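Local structure of type 2A phosphatase-associated protein 42 (2V0P) at residues Glu6-Ile11 with Ile70-Val75; Glu30-Leu35 with Ser84-Asn89; Glu109-Phe114 with Asn217-Asn222; Pro126-Lys131 with Phe211-Ile216. The protein associates with the catalytic subunits of type 2A protein phosphatases, inhibits the phosphatase SIT4 and takes part in negative regulation of TOR signalling in response to nitrogen source. One frame throughout, in Å; residues are numbered along the deposited sequence.

Contact 1 (Glu6-Ile11 with Ile70-Val75); sequences EQFNDI and IKFLAV
Phe8 leaves helix 4-19 with CG anti to the backbone N (chi1 -151°), and this torsion carries its ring across to residues 71-75. Starting from the backbone, Phe8 CB lies 4.1 Å from Phe72 CE1. Beyond CG, Phe8 CD2 comes within 3.8 Å of Phe72 CD1; the two side chains pass in opposite senses, with the ring planes inclined at 42°. Next, Phe8 CE2 meets the carbonyl Lys71 O at 3.3 Å, an oxygen set in the plane of the ring at its edge. The tip, Phe8 CZ, ends 3.9 Å from Val75 CG1, which lies over one face. To one side, Asn9 OD1 lies against CE and CD of Lys71, whose bent chain delivers NZ to Ala68 O and Thr5 OG1. With Leu42 of helix 29-52 also against Phe8, the ring joins the first helix to the segment leading into helix 75-83, a largely apolar contact within the tetratricopeptide repeat-like fold of this N-terminal domain.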
loop_
_atom_site.group_PDB
_atom_site.type_symbol
_atom_site.label_atom_id
_atom_site.label_comp_id
_atom_site.label_asym_id
_atom_site.label_seq_id
_atom_site.Cartn_x
_atom_site.Cartn_y
_atom_site.Cartn_z
ATOM N N GLU A 6 9.180 -36.549 -12.978
ATOM C CA GLU A 6 8.021 -36.504 -13.820
ATOM C C GLU A 6 6.935 -35.777 -13.052
ATOM O O GLU A 6 6.305 -34.892 -13.613
ATOM C CB GLU A 6 7.542 -37.911 -14.157
ATOM C CG GLU A 6 8.192 -38.535 -15.375
ATOM C CD GLU A 6 7.912 -40.037 -15.484
ATOM O OE1 GLU A 6 8.859 -40.797 -15.793
ATOM O OE2 GLU A 6 6.745 -40.458 -15.269
ATOM N N GLN A 7 6.791 -36.142 -11.774
ATOM C CA GLN A 7 5.899 -35.559 -10.868
ATOM C C GLN A 7 6.102 -34.036 -10.748
ATOM O O GLN A 7 5.136 -33.280 -10.837
ATOM C CB GLN A 7 6.022 -36.236 -9.534
ATOM C CG GLN A 7 5.316 -37.636 -9.523
ATOM C CD GLN A 7 5.151 -38.174 -8.133
ATOM O OE1 GLN A 7 6.009 -37.974 -7.280
ATOM N NE2 GLN A 7 4.057 -38.859 -7.887
ATOM N N PHE A 8 7.342 -33.628 -10.499
ATOM C CA PHE A 8 7.725 -32.198 -10.520
ATOM C C PHE A 8 7.415 -31.470 -11.774
ATOM O O PHE A 8 6.762 -30.375 -11.714
ATOM C CB PHE A 8 9.143 -31.961 -10.112
ATOM C CG PHE A 8 9.346 -30.618 -9.477
ATOM C CD1 PHE A 8 8.282 -29.980 -8.827
ATOM C CD2 PHE A 8 10.539 -30.003 -9.516
ATOM C CE1 PHE A 8 8.453 -28.739 -8.253
ATOM C CE2 PHE A 8 10.729 -28.772 -8.942
ATOM C CZ PHE A 8 9.706 -28.143 -8.313
ATOM N N ASN A 9 7.818 -32.066 -12.890
ATOM C CA ASN A 9 7.497 -31.570 -14.220
ATOM C C ASN A 9 5.996 -31.383 -14.490
ATOM O O ASN A 9 5.602 -30.384 -15.061
ATOM C CB ASN A 9 8.154 -32.415 -15.320
ATOM C CG ASN A 9 9.679 -32.297 -15.312
ATOM O OD1 ASN A 9 10.218 -31.544 -14.563
ATOM N ND2 ASN A 9 10.354 -33.099 -16.118
ATOM N N ASP A 10 5.178 -32.344 -14.074
ATOM C CA ASP A 10 3.723 -32.199 -14.208
ATOM C C ASP A 10 3.200 -31.036 -13.361
ATOM O O ASP A 10 2.380 -30.288 -13.829
ATOM C CB ASP A 10 2.989 -33.499 -13.869
ATOM C CG ASP A 10 3.299 -34.615 -14.839
ATOM O OD1 ASP A 10 3.935 -34.348 -15.888
ATOM O OD2 ASP A 10 2.886 -35.775 -14.570
ATOM N N ILE A 11 3.698 -30.892 -12.152
ATOM C CA ILE A 11 3.327 -29.823 -11.240
ATOM C C ILE A 11 3.637 -28.477 -11.909
ATOM O O ILE A 11 2.754 -27.594 -11.993
ATOM C CB ILE A 11 3.950 -29.983 -9.833
ATOM C CG1 ILE A 11 3.265 -31.148 -9.105
ATOM C CG2 ILE A 11 3.814 -28.640 -9.009
ATOM C CD1 ILE A 11 3.987 -31.776 -7.988
ATOM N N ILE A 70 18.708 -30.687 -9.320
ATOM C CA ILE A 70 18.943 -29.288 -9.004
ATOM C C ILE A 70 17.536 -28.614 -9.037
ATOM O O ILE A 70 17.299 -27.760 -8.234
ATOM C CB ILE A 70 19.896 -28.668 -10.005
ATOM C CG1 ILE A 70 21.338 -29.179 -9.760
ATOM C CG2 ILE A 70 19.840 -27.124 -9.956
ATOM C CD1 ILE A 70 22.344 -28.567 -10.692
ATOM N N LYS A 71 16.685 -29.030 -9.965
ATOM C CA LYS A 71 15.300 -28.586 -10.142
ATOM C C LYS A 71 14.563 -28.502 -8.800
ATOM O O LYS A 71 13.832 -27.606 -8.567
ATOM C CB LYS A 71 14.514 -29.622 -10.958
ATOM C CG LYS A 71 14.459 -29.368 -12.438
ATOM C CD LYS A 71 14.004 -30.621 -13.255
ATOM C CE LYS A 71 13.443 -31.810 -12.433
ATOM N NZ LYS A 71 14.392 -33.036 -12.516
ATOM N N PHE A 72 14.778 -29.506 -7.963
ATOM C CA PHE A 72 14.051 -29.727 -6.738
ATOM C C PHE A 72 14.334 -28.690 -5.667
ATOM O O PHE A 72 13.611 -28.607 -4.735
ATOM C CB PHE A 72 14.417 -31.084 -6.151
ATOM C CG PHE A 72 14.128 -32.256 -7.077
ATOM C CD1 PHE A 72 12.971 -32.301 -7.820
ATOM C CD2 PHE A 72 15.050 -33.275 -7.217
ATOM C CE1 PHE A 72 12.725 -33.355 -8.696
ATOM C CE2 PHE A 72 14.804 -34.361 -8.058
ATOM C CZ PHE A 72 13.646 -34.390 -8.805
ATOM N N LEU A 73 15.455 -28.020 -5.728
ATOM C CA LEU A 73 15.759 -26.987 -4.769
ATOM C C LEU A 73 14.624 -25.911 -4.930
ATOM O O LEU A 73 14.396 -25.087 -4.044
ATOM C CB LEU A 73 17.118 -26.369 -5.122
ATOM C CG LEU A 73 18.393 -27.172 -4.767
ATOM C CD1 LEU A 73 19.668 -26.491 -5.252
ATOM C CD2 LEU A 73 18.496 -27.455 -3.268
ATOM N N ALA A 74 13.963 -25.910 -6.059
ATOM C CA ALA A 74 12.784 -24.950 -6.255
ATOM C C ALA A 74 11.373 -25.374 -5.740
ATOM O O ALA A 74 10.375 -24.633 -5.930
ATOM C CB ALA A 74 12.693 -24.520 -7.605
ATOM N N VAL A 75 11.276 -26.518 -5.100
ATOM C CA VAL A 75 9.994 -26.966 -4.592
ATOM C C VAL A 75 9.361 -25.881 -3.654
ATOM O O VAL A 75 8.268 -25.550 -3.831
ATOM C CB VAL A 75 9.997 -28.320 -3.894
ATOM C CG1 VAL A 75 10.661 -29.410 -4.743
ATOM C CG2 VAL A 75 10.573 -28.276 -2.547
#

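Contact 2 (Glu30-Leu35 with Ser84-Asn89); sequences EYQGLL and SRRQSN
Gln32 turns its amide toward residues 85-87, and both ends of that amide are used. Its chain bends at chi2 (-57°), which brings OE1 to two donors. Arg86 NH1 reaches Gln32 OE1 at 3.0 Å along a lone pair in the carbonyl plane, whereas Gln87 N, at 2.9 Å from Gln32 OE1, approaches from above that plane and is the straighter of the two bonds. The amide and guanidinium planes are only 21° apart. On the other side Gln32 NE2 gives a weak bond of 3.4 Å to Arg85 O, its stronger partner being Gln26 O. Within the all-helical, tetratricopeptide repeat-like domain, a side chain of helix 29-52 thus grips the irregular connection between helix 75-83 and helix 93-120, supplying a partner to a backbone N-H outside any regular helix. Lys100 NZ of helix 93-120 hydrogen-bonds to both Ser84 O and Arg86 O. Leu35 CD2 fills the apolar side, 3.5 Å from Arg86 CD, where the arginine chain folds back through bends at chi2 and chi3. Tyr31 OH, bonded to Leu19 O, rests 3.5 Å from Arg85 CD; the extended Arg85 chain continues past it, and Arg85 NH1 bonds to Leu81 O.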
loop_
_atom_site.group_PDB
_atom_site.type_symbol
_atom_site.label_atom_id
_atom_site.label_comp_id
_atom_site.label_asym_id
_atom_site.label_seq_id
_atom_site.Cartn_x
_atom_site.Cartn_y
_atom_site.Cartn_z
ATOM N N GLU A 30 -13.429 -24.545 -9.565
ATOM C CA GLU A 30 -12.661 -25.203 -10.600
ATOM C C GLU A 30 -11.218 -24.720 -10.451
ATOM O O GLU A 30 -10.349 -25.527 -10.383
ATOM C CB GLU A 30 -13.184 -24.922 -12.014
ATOM C CG GLU A 30 -14.471 -25.549 -12.386
ATOM C CD GLU A 30 -15.693 -24.853 -11.802
ATOM O OE1 GLU A 30 -15.581 -23.661 -11.414
ATOM O OE2 GLU A 30 -16.758 -25.508 -11.743
ATOM N N TYR A 31 -10.982 -23.413 -10.321
ATOM C CA TYR A 31 -9.614 -22.939 -10.081
ATOM C C TYR A 31 -9.036 -23.371 -8.723
ATOM O O TYR A 31 -7.948 -23.878 -8.657
ATOM C CB TYR A 31 -9.484 -21.404 -10.312
ATOM C CG TYR A 31 -8.092 -20.858 -10.106
ATOM C CD1 TYR A 31 -7.179 -20.833 -11.147
ATOM C CD2 TYR A 31 -7.692 -20.373 -8.891
ATOM C CE1 TYR A 31 -5.928 -20.412 -10.966
ATOM C CE2 TYR A 31 -6.419 -19.912 -8.706
ATOM C CZ TYR A 31 -5.537 -19.938 -9.767
ATOM O OH TYR A 31 -4.267 -19.462 -9.626
ATOM N N GLN A 32 -9.740 -23.137 -7.631
ATOM C CA GLN A 32 -9.195 -23.410 -6.330
ATOM C C GLN A 32 -8.982 -24.949 -6.153
ATOM O O GLN A 32 -8.057 -25.376 -5.467
ATOM C CB GLN A 32 -10.095 -22.879 -5.231
ATOM C CG GLN A 32 -10.125 -21.370 -5.086
ATOM C CD GLN A 32 -8.754 -20.831 -4.856
ATOM O OE1 GLN A 32 -8.033 -21.295 -3.977
ATOM N NE2 GLN A 32 -8.364 -19.900 -5.668
ATOM N N GLY A 33 -9.879 -25.716 -6.762
ATOM C CA GLY A 33 -9.890 -27.163 -6.747
ATOM C C GLY A 33 -8.589 -27.706 -7.310
ATOM O O GLY A 33 -7.930 -28.440 -6.638
ATOM N N LEU A 34 -8.230 -27.305 -8.523
ATOM C CA LEU A 34 -6.926 -27.673 -9.157
ATOM C C LEU A 34 -5.736 -27.125 -8.393
ATOM O O LEU A 34 -4.708 -27.801 -8.237
ATOM C CB LEU A 34 -6.861 -27.187 -10.603
ATOM C CG LEU A 34 -5.592 -27.439 -11.419
ATOM C CD1 LEU A 34 -5.374 -28.956 -11.539
ATOM C CD2 LEU A 34 -5.816 -26.836 -12.771
ATOM N N LEU A 35 -5.872 -25.906 -7.868
ATOM C CA LEU A 35 -4.805 -25.314 -7.110
ATOM C C LEU A 35 -4.514 -26.121 -5.840
ATOM O O LEU A 35 -3.368 -26.459 -5.559
ATOM C CB LEU A 35 -5.083 -23.806 -6.836
ATOM C CG LEU A 35 -4.022 -23.048 -6.065
ATOM C CD1 LEU A 35 -2.799 -22.721 -6.895
ATOM C CD2 LEU A 35 -4.600 -21.823 -5.488
ATOM N N SER A 84 0.150 -18.527 -2.507
ATOM C CA SER A 84 -0.297 -17.117 -2.509
ATOM C C SER A 84 -1.601 -16.923 -3.292
ATOM O O SER A 84 -2.280 -15.896 -3.147
ATOM C CB SER A 84 0.813 -16.229 -3.061
ATOM O OG SER A 84 0.973 -16.459 -4.415
ATOM N N ARG A 85 -1.980 -17.956 -4.069
ATOM C CA ARG A 85 -3.078 -17.885 -4.973
ATOM C C ARG A 85 -4.410 -18.518 -4.413
ATOM O O ARG A 85 -5.433 -18.387 -5.019
ATOM C CB ARG A 85 -2.703 -18.512 -6.312
ATOM C CG ARG A 85 -1.946 -17.664 -7.264
ATOM C CD ARG A 85 -1.195 -18.477 -8.305
ATOM N NE ARG A 85 -0.576 -17.584 -9.285
ATOM C CZ ARG A 85 0.553 -16.924 -9.101
ATOM N NH1 ARG A 85 1.258 -17.077 -7.994
ATOM N NH2 ARG A 85 1.001 -16.094 -10.036
ATOM N N ARG A 86 -4.317 -19.182 -3.272
ATOM C CA ARG A 86 -5.426 -19.804 -2.589
ATOM C C ARG A 86 -6.393 -18.741 -2.069
ATOM O O ARG A 86 -5.977 -17.688 -1.672
ATOM C CB ARG A 86 -4.898 -20.659 -1.441
ATOM C CG ARG A 86 -4.224 -21.935 -1.939
ATOM C CD ARG A 86 -5.298 -22.994 -2.302
ATOM N NE ARG A 86 -5.918 -23.617 -1.149
ATOM C CZ ARG A 86 -7.226 -23.885 -1.049
ATOM N NH1 ARG A 86 -8.065 -23.556 -2.023
ATOM N NH2 ARG A 86 -7.706 -24.475 0.041
ATOM N N GLN A 87 -7.673 -19.055 -2.117
ATOM C CA GLN A 87 -8.709 -18.224 -1.533
ATOM C C GLN A 87 -9.779 -19.109 -0.899
ATOM O O GLN A 87 -10.079 -20.216 -1.386
ATOM C CB GLN A 87 -9.406 -17.380 -2.608
ATOM C CG GLN A 87 -8.550 -16.509 -3.360
ATOM C CD GLN A 87 -9.339 -15.594 -4.256
ATOM O OE1 GLN A 87 -10.582 -15.463 -4.140
ATOM N NE2 GLN A 87 -8.628 -14.921 -5.138
ATOM N N SER A 88 -10.364 -18.619 0.168
ATOM C CA SER A 88 -11.469 -19.355 0.807
ATOM C C SER A 88 -12.785 -18.945 0.175
ATOM O O SER A 88 -12.900 -17.836 -0.341
ATOM C CB SER A 88 -11.480 -19.087 2.293
ATOM O OG SER A 88 -12.695 -19.496 2.859
ATOM N N ASN A 89 -13.758 -19.847 0.201
ATOM C CA ASN A 89 -15.134 -19.543 -0.219
ATOM C C ASN A 89 -16.151 -19.660 0.929
ATOM O O ASN A 89 -17.373 -19.575 0.721
ATOM C CB ASN A 89 -15.534 -20.404 -1.428
ATOM C CG ASN A 89 -14.994 -19.841 -2.747
ATOM O OD1 ASN A 89 -14.325 -20.546 -3.516
ATOM N ND2 ASN A 89 -15.278 -18.553 -3.006
#

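Contact 3 (Glu109-Phe114 with Asn217-Asn222); sequences ESFINF and NNIEQN
Among the side chains that meet here, Asn218 ND2 is the best-held polar atom, and one hydrogen bond grips it, given to Asp214 OD2 one turn earlier on the same helix. That same ND2 lies 3.6 Å from Phe111 CZ, while Asn218 CB, also 3.6 Å from Phe111 CZ, brings the aliphatic part of the asparagine against the end of the ring. The two side chains run roughly perpendicular to each other. Phe111 has CG beside the backbone N and anti to the carbonyl carbon (chi1 -81°), which turns the ring toward Asn218 and Asn222. Its root is packed as closely as its tip: Phe111 CB sits 3.6 Å from Ile219 CG1. Further round the ring, Asn222 ND2 approaches the edge at 3.9 Å from Phe111 CE2. Ile219 CD1 then reaches over to Ile112 CG1 at 3.9 Å, extending the apolar seam. An alanine at Phe111 would remove the whole ring and would probably loosen the packing against Asn218 and Asn222. The segments of helices 93-120 and 199-231 run nearly antiparallel, at 155° with axes 10.1 Å apart, near the centre of the domain; Tyr77 and Leu81 of helix 75-83 also touch Phe111.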
loop_
_atom_site.group_PDB
_atom_site.type_symbol
_atom_site.label_atom_id
_atom_site.label_comp_id
_atom_site.label_asym_id
_atom_site.label_seq_id
_atom_site.Cartn_x
_atom_site.Cartn_y
_atom_site.Cartn_z
ATOM N N GLU A 109 6.352 -17.823 4.075
ATOM C CA GLU A 109 7.168 -18.805 4.735
ATOM C C GLU A 109 7.853 -19.722 3.688
ATOM O O GLU A 109 9.042 -19.937 3.819
ATOM C CB GLU A 109 6.387 -19.629 5.735
ATOM C CG GLU A 109 7.209 -20.414 6.683
ATOM C CD GLU A 109 6.397 -20.912 7.869
ATOM O OE1 GLU A 109 5.376 -20.258 8.220
ATOM O OE2 GLU A 109 6.786 -21.951 8.466
ATOM N N SER A 110 7.101 -20.241 2.728
ATOM C CA SER A 110 7.658 -21.093 1.697
ATOM C C SER A 110 8.755 -20.353 0.928
ATOM O O SER A 110 9.813 -20.906 0.663
ATOM C CB SER A 110 6.624 -21.618 0.717
ATOM O OG SER A 110 5.864 -22.616 1.289
ATOM N N PHE A 111 8.471 -19.123 0.552
ATOM C CA PHE A 111 9.458 -18.291 -0.158
ATOM C C PHE A 111 10.728 -18.168 0.660
ATOM O O PHE A 111 11.798 -18.256 0.113
ATOM C CB PHE A 111 8.855 -16.909 -0.522
ATOM C CG PHE A 111 8.001 -16.919 -1.754
ATOM C CD1 PHE A 111 8.502 -17.385 -2.963
ATOM C CD2 PHE A 111 6.712 -16.376 -1.731
ATOM C CE1 PHE A 111 7.739 -17.408 -4.103
ATOM C CE2 PHE A 111 5.934 -16.397 -2.860
ATOM C CZ PHE A 111 6.452 -16.925 -4.087
ATOM N N ILE A 112 10.607 -17.984 1.972
ATOM C CA ILE A 112 11.773 -17.857 2.838
ATOM C C ILE A 112 12.579 -19.186 3.037
ATOM O O ILE A 112 13.805 -19.209 3.007
ATOM C CB ILE A 112 11.416 -17.102 4.147
ATOM C CG1 ILE A 112 10.921 -15.667 3.773
ATOM C CG2 ILE A 112 12.590 -17.045 5.074
ATOM C CD1 ILE A 112 10.559 -14.807 4.952
ATOM N N ASN A 113 11.843 -20.275 3.197
ATOM C CA ASN A 113 12.383 -21.633 3.104
ATOM C C ASN A 113 13.263 -21.809 1.855
ATOM O O ASN A 113 14.371 -22.199 1.986
ATOM C CB ASN A 113 11.215 -22.637 3.107
ATOM C CG ASN A 113 10.568 -22.759 4.448
ATOM O OD1 ASN A 113 11.067 -22.234 5.403
ATOM N ND2 ASN A 113 9.449 -23.503 4.535
ATOM N N PHE A 114 12.759 -21.435 0.679
ATOM C CA PHE A 114 13.451 -21.514 -0.570
ATOM C C PHE A 114 14.807 -20.735 -0.516
ATOM O O PHE A 114 15.770 -21.284 -0.830
ATOM C CB PHE A 114 12.570 -21.044 -1.695
ATOM C CG PHE A 114 13.259 -20.905 -3.035
ATOM C CD1 PHE A 114 13.888 -22.012 -3.661
ATOM C CD2 PHE A 114 13.246 -19.692 -3.703
ATOM C CE1 PHE A 114 14.519 -21.880 -4.878
ATOM C CE2 PHE A 114 13.871 -19.569 -5.002
ATOM C CZ PHE A 114 14.528 -20.685 -5.567
ATOM N N ASN A 217 10.298 -9.997 -5.080
ATOM C CA ASN A 217 9.083 -9.348 -5.536
ATOM C C ASN A 217 7.821 -9.956 -4.982
ATOM O O ASN A 217 6.872 -9.270 -4.689
ATOM C CB ASN A 217 8.980 -9.326 -7.038
ATOM C CG ASN A 217 9.948 -8.314 -7.665
ATOM O OD1 ASN A 217 10.254 -7.283 -7.083
ATOM N ND2 ASN A 217 10.405 -8.616 -8.839
ATOM N N ASN A 218 7.816 -11.272 -4.876
ATOM C CA ASN A 218 6.669 -11.923 -4.361
ATOM C C ASN A 218 6.567 -11.744 -2.871
ATOM O O ASN A 218 5.441 -11.619 -2.346
ATOM C CB ASN A 218 6.686 -13.416 -4.765
ATOM C CG ASN A 218 6.799 -13.613 -6.225
ATOM O OD1 ASN A 218 6.321 -12.861 -6.981
ATOM N ND2 ASN A 218 7.543 -14.641 -6.631
ATOM N N ILE A 219 7.704 -11.774 -2.167
ATOM C CA ILE A 219 7.670 -11.614 -0.756
ATOM C C ILE A 219 7.125 -10.137 -0.497
ATOM O O ILE A 219 6.352 -9.969 0.343
ATOM C CB ILE A 219 8.987 -11.811 -0.068
ATOM C CG1 ILE A 219 9.312 -13.349 0.020
ATOM C CG2 ILE A 219 8.947 -11.290 1.374
ATOM C CD1 ILE A 219 10.683 -13.655 0.429
ATOM N N GLU A 220 7.584 -9.179 -1.240
ATOM C CA GLU A 220 7.145 -7.730 -1.028
ATOM C C GLU A 220 5.632 -7.593 -1.244
ATOM O O GLU A 220 4.890 -7.011 -0.382
ATOM C CB GLU A 220 7.928 -6.795 -1.962
ATOM C CG GLU A 220 7.870 -5.327 -1.542
ATOM C CD GLU A 220 8.180 -4.356 -2.660
ATOM O OE1 GLU A 220 8.312 -4.751 -3.839
ATOM O OE2 GLU A 220 8.270 -3.172 -2.355
ATOM N N GLN A 221 5.163 -8.148 -2.350
ATOM C CA GLN A 221 3.789 -8.052 -2.751
ATOM C C GLN A 221 2.942 -8.742 -1.702
ATOM O O GLN A 221 1.993 -8.181 -1.286
ATOM C CB GLN A 221 3.562 -8.667 -4.102
ATOM C CG GLN A 221 2.142 -9.026 -4.390
ATOM C CD GLN A 221 1.244 -7.790 -4.569
ATOM O OE1 GLN A 221 1.673 -6.768 -5.096
ATOM N NE2 GLN A 221 0.002 -7.899 -4.142
ATOM N N ASN A 222 3.350 -9.917 -1.226
ATOM C CA ASN A 222 2.531 -10.606 -0.241
ATOM C C ASN A 222 2.507 -9.938 1.153
ATOM O O ASN A 222 1.525 -9.975 1.846
ATOM C CB ASN A 222 2.925 -12.109 -0.180
ATOM C CG ASN A 222 2.608 -12.865 -1.461
ATOM O OD1 ASN A 222 2.030 -12.340 -2.389
ATOM N ND2 ASN A 222 3.037 -14.088 -1.527
#

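Contact 4 (Pro126-Lys131 with Phe211-Ile216); sequences PLVGEK and FSLDTI
Inter-helix apolar packing in the tetratricopeptide repeat-like domain brings the short helix 126-133 against the long helix 199-231. The segments cross at 39°, with axes 9.8 Å apart. Val128 is central and uses both methyls. With CG1 anti to the backbone N (chi1 175°), Val128 CG2 points at Leu213 CD2, 3.7 Å away, and Val128 CG1 meets Ile216 CD1 at 3.9 Å, the two side chains running in opposite senses. Leu213 CD2 also reaches Leu127 CD2 at 4.2 Å, where the leucines lie roughly perpendicular. One turn later, toward the C-terminal end of the segment, the aliphatic part of Lys131 takes over: its CD lies 3.7 Å from Ile216 CG2. A glycine in place of Ile216 would remove all the side-chain carbons that Ile216 sets against Val128 CG1 and Lys131 CD, and is likely to weaken the hold on helix 126-133. Thr215 turns its hydroxyl back to its own helix, OG1 donating to Phe211 O at 2.7 Å, so this carbonyl accepts from both Thr215 N and OG1. Around the interface, helix 156-186 packs on Leu127 and Leu213, while helix 93-120 meets Ser212 and Thr215, and Tyr147 touches both Lys131 and Ile216.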
loop_
_atom_site.group_PDB
_atom_site.type_symbol
_atom_site.label_atom_id
_atom_site.label_comp_id
_atom_site.label_asym_id
_atom_site.label_seq_id
_atom_site.Cartn_x
_atom_site.Cartn_y
_atom_site.Cartn_z
ATOM N N PRO A 126 24.187 -12.216 -3.573
ATOM C CA PRO A 126 24.323 -11.461 -2.341
ATOM C C PRO A 126 23.254 -10.347 -2.209
ATOM O O PRO A 126 22.920 -9.966 -1.106
ATOM C CB PRO A 126 25.735 -10.924 -2.419
ATOM C CG PRO A 126 26.024 -10.841 -3.864
ATOM C CD PRO A 126 25.302 -11.963 -4.500
ATOM N N LEU A 127 22.715 -9.869 -3.325
ATOM C CA LEU A 127 21.637 -8.918 -3.334
ATOM C C LEU A 127 20.414 -9.513 -2.624
ATOM O O LEU A 127 19.689 -8.827 -1.877
ATOM C CB LEU A 127 21.280 -8.554 -4.767
ATOM C CG LEU A 127 20.248 -7.415 -4.999
ATOM C CD1 LEU A 127 20.439 -6.741 -6.341
ATOM C CD2 LEU A 127 18.817 -7.911 -4.883
ATOM N N VAL A 128 20.182 -10.801 -2.862
ATOM C CA VAL A 128 19.009 -11.444 -2.288
ATOM C C VAL A 128 19.310 -11.787 -0.876
ATOM O O VAL A 128 18.458 -11.639 -0.008
ATOM C CB VAL A 128 18.576 -12.677 -3.102
ATOM C CG1 VAL A 128 17.405 -13.422 -2.412
ATOM C CG2 VAL A 128 18.151 -12.270 -4.489
ATOM N N GLY A 129 20.528 -12.244 -0.625
ATOM C CA GLY A 129 20.967 -12.620 0.694
ATOM C C GLY A 129 20.987 -11.497 1.694
ATOM O O GLY A 129 20.751 -11.730 2.869
ATOM N N GLU A 130 21.278 -10.265 1.240
ATOM C CA GLU A 130 21.303 -9.131 2.150
ATOM C C GLU A 130 19.896 -8.876 2.702
ATOM O O GLU A 130 19.724 -8.609 3.881
ATOM C CB GLU A 130 21.820 -7.904 1.434
ATOM C CG GLU A 130 22.202 -6.805 2.368
ATOM C CD GLU A 130 22.088 -5.444 1.715
ATOM O OE1 GLU A 130 21.492 -5.364 0.615
ATOM O OE2 GLU A 130 22.581 -4.460 2.299
ATOM N N LYS A 131 18.918 -8.974 1.821
ATOM C CA LYS A 131 17.498 -8.871 2.163
ATOM C C LYS A 131 17.061 -9.963 3.092
ATOM O O LYS A 131 16.503 -9.668 4.135
ATOM C CB LYS A 131 16.651 -8.832 0.917
ATOM C CG LYS A 131 16.895 -7.633 0.058
ATOM C CD LYS A 131 15.888 -7.527 -1.014
ATOM C CE LYS A 131 16.316 -6.598 -2.149
ATOM N NZ LYS A 131 17.008 -5.390 -1.663
ATOM N N PHE A 211 14.630 -17.378 -10.050
ATOM C CA PHE A 211 13.674 -17.608 -8.966
ATOM C C PHE A 211 13.943 -16.833 -7.665
ATOM O O PHE A 211 13.009 -16.270 -7.070
ATOM C CB PHE A 211 13.490 -19.098 -8.723
ATOM C CG PHE A 211 12.951 -19.835 -9.885
ATOM C CD1 PHE A 211 12.345 -19.205 -10.922
ATOM C CD2 PHE A 211 12.996 -21.257 -9.883
ATOM C CE1 PHE A 211 11.793 -19.942 -12.007
ATOM C CE2 PHE A 211 12.469 -21.983 -10.918
ATOM C CZ PHE A 211 11.872 -21.347 -11.992
ATOM N N SER A 212 15.192 -16.782 -7.229
ATOM C CA SER A 212 15.544 -16.093 -6.031
ATOM C C SER A 212 15.285 -14.574 -6.171
ATOM O O SER A 212 14.818 -13.960 -5.226
ATOM C CB SER A 212 17.003 -16.373 -5.639
ATOM O OG SER A 212 17.856 -15.604 -6.429
ATOM N N LEU A 213 15.537 -14.008 -7.340
ATOM C CA LEU A 213 15.252 -12.615 -7.566
ATOM C C LEU A 213 13.699 -12.405 -7.611
ATOM O O LEU A 213 13.234 -11.562 -6.919
ATOM C CB LEU A 213 15.969 -12.106 -8.788
ATOM C CG LEU A 213 17.499 -12.066 -8.514
ATOM C CD1 LEU A 213 18.204 -12.187 -9.798
ATOM C CD2 LEU A 213 17.913 -10.742 -7.826
ATOM N N ASP A 214 12.965 -13.197 -8.390
ATOM C CA ASP A 214 11.529 -13.145 -8.471
ATOM C C ASP A 214 10.928 -13.182 -7.091
ATOM O O ASP A 214 10.040 -12.430 -6.820
ATOM C CB ASP A 214 10.970 -14.354 -9.271
ATOM C CG ASP A 214 9.457 -14.208 -9.585
ATOM O OD1 ASP A 214 9.067 -13.132 -10.112
ATOM O OD2 ASP A 214 8.678 -15.154 -9.321
ATOM N N THR A 215 11.441 -14.043 -6.224
ATOM C CA THR A 215 10.997 -14.243 -4.829
ATOM C C THR A 215 10.943 -12.941 -4.042
ATOM O O THR A 215 9.990 -12.692 -3.325
ATOM C CB THR A 215 11.886 -15.325 -4.113
ATOM O OG1 THR A 215 11.621 -16.552 -4.741
ATOM C CG2 THR A 215 11.589 -15.505 -2.631
ATOM N N ILE A 216 11.957 -12.098 -4.181
ATOM C CA ILE A 216 11.932 -10.863 -3.445
ATOM C C ILE A 216 10.652 -10.064 -3.815
ATOM O O ILE A 216 10.019 -9.586 -2.941
ATOM C CB ILE A 216 13.225 -10.027 -3.616
ATOM C CG1 ILE A 216 14.442 -10.739 -2.994
ATOM C CG2 ILE A 216 13.032 -8.606 -3.050
ATOM C CD1 ILE A 216 14.344 -11.138 -1.577
#

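In the fold
Contacts 1, 3 and 4 are buried and held mainly by apolar and aromatic side chains, whereas contact 2 is partly buried and depends on hydrogen bonds between a helix and a loop. Contact 3 lies closest to the middle of the domain, its centre about 5 Å from the centre of the chain, and contact 4 adjoins it on helix 199-231, where Phe111 packs on Thr215, and Phe114 on Phe211, Thr215 and Ser212. Contact 1 meets this centre through the segment before helix 75-83: Leu73 and Ala74 touch Phe114, and Ala74 also meets Phe211. Contact 2 reaches it through Ser84 and Asn222. Helix pairs therefore build contacts 3 and 4, while contacts 1 and 2 each pair a helix with one of the segments on either side of helix 75-83.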